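Local coordinates for protein ShdD (Sedimentibacter hydroxybenzoicus, PDB 7AE5) that takes part in the non-oxidative decarboxylation and detoxification of phenolic derivatives under anaerobic conditions, although its precise biochemical role is unknown, at residues V11-M14 against V15-P18. Residues are numbered along the deposited sequence; the frame is centred on the assembly and turned at random.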
# COMPACT_ATOMS: atom_id res chain seq x y z
N VAL H 11 2.85 -49.35 -32.83
CA VAL H 11 3.17 -49.83 -31.49
C VAL H 11 3.82 -51.20 -31.61
O VAL H 11 3.39 -52.04 -32.41
CB VAL H 11 1.90 -49.90 -30.61
CG1 VAL H 11 2.16 -50.71 -29.34
CG2 VAL H 11 1.42 -48.50 -30.26
N ARG H 12 4.88 -51.42 -30.83
CA ARG H 12 5.58 -52.69 -30.81
C ARG H 12 5.76 -53.15 -29.37
O ARG H 12 5.59 -52.38 -28.42
CB ARG H 12 6.95 -52.59 -31.51
CG ARG H 12 7.95 -51.74 -30.75
CD ARG H 12 9.29 -51.71 -31.46
NE ARG H 12 10.23 -50.82 -30.78
CZ ARG H 12 11.07 -51.19 -29.83
NH1 ARG H 12 11.14 -52.45 -29.42
NH2 ARG H 12 11.86 -50.28 -29.26
N LYS H 13 6.10 -54.42 -29.22
CA LYS H 13 6.32 -55.00 -27.90
C LYS H 13 7.74 -54.72 -27.43
O LYS H 13 8.71 -55.10 -28.10
CB LYS H 13 6.06 -56.50 -27.92
CG LYS H 13 6.46 -57.19 -26.63
CD LYS H 13 5.52 -58.32 -26.30
CE LYS H 13 5.66 -59.47 -27.27
NZ LYS H 13 7.05 -60.01 -27.26
N MET H 14 7.87 -54.05 -26.29
CA MET H 14 9.18 -53.76 -25.73
C MET H 14 9.79 -55.01 -25.09
O MET H 14 10.88 -55.45 -25.48
CB MET H 14 9.08 -52.63 -24.71
CG MET H 14 10.32 -51.76 -24.61
SD MET H 14 10.40 -50.88 -23.04
CE MET H 14 9.25 -49.55 -23.36
N VAL H 15 9.10 -55.59 -24.11
CA VAL H 15 9.61 -56.74 -23.37
C VAL H 15 8.45 -57.62 -22.95
O VAL H 15 7.31 -57.17 -22.81
CB VAL H 15 10.43 -56.30 -22.13
CG1 VAL H 15 11.85 -55.94 -22.52
CG2 VAL H 15 9.74 -55.15 -21.42
N ASP H 16 8.76 -58.90 -22.74
CA ASP H 16 7.90 -59.80 -22.00
C ASP H 16 8.30 -59.77 -20.53
O ASP H 16 9.37 -59.30 -20.16
CB ASP H 16 8.01 -61.22 -22.54
CG ASP H 16 6.99 -61.52 -23.62
OD1 ASP H 16 7.29 -61.29 -24.81
OD2 ASP H 16 5.89 -62.00 -23.28
N SER H 17 7.42 -60.29 -19.68
CA SER H 17 7.73 -60.37 -18.26
C SER H 17 8.87 -61.35 -18.04
O SER H 17 8.81 -62.48 -18.55
CB SER H 17 6.50 -60.78 -17.46
OG SER H 17 5.92 -61.96 -17.99
N PRO H 18 9.93 -60.97 -17.33
CA PRO H 18 11.05 -61.91 -17.12
C PRO H 18 10.64 -63.20 -16.45
O PRO H 18 11.17 -64.27 -16.80
CB PRO H 18 12.03 -61.10 -16.27
CG PRO H 18 11.69 -59.67 -16.54
CD PRO H 18 10.21 -59.63 -16.79
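Lys13 and Asp16, three residues apart on strand 11-16, the outermost of this chain's small antiparallel sheet on one side, meet at their ends, above the strand, and close a salt bridge, Lys13 NZ to Asp16 OD1 at 2.8 Å. The ammonium meets this oxygen nearly in line with its C-O bond, and the two side chains approach at a slant. CG of Lys13 stands opposite its own backbone N (chi1 171°), and bends further out curl the chain over the backbone: CG passes 3.9 Å from Val15 O, and CE lies 3.5 Å from Asp16 OD1 just behind the ammonium. The other carboxylate oxygen, OD2, comes close to the like-charged Glu24 on the neighbouring strand; the lysine probably offsets part of that repulsion. Between the paired residues the strand carries a classic beta bulge: Met14 and Val15 both face Val25 of strand 24-28, the antiparallel partner in the hairpin, and both share backbone hydrogen bonds with it. The bulge puts these two buried side chains next to each other, Met14 CB 4.2 Å from Val15 CG2. From there they part: the Met14 side chain touches Val27 and Ser34 and lies about 12 Å from the bound zinc ion, whereas Val15 packs on Val25. Asp173 and Asn124 of the phenolic acid decarboxylase chain, another subunit of the complex, pack on Met14 and Val15 respectively, and Arg12 forms a salt bridge to the same Asp173.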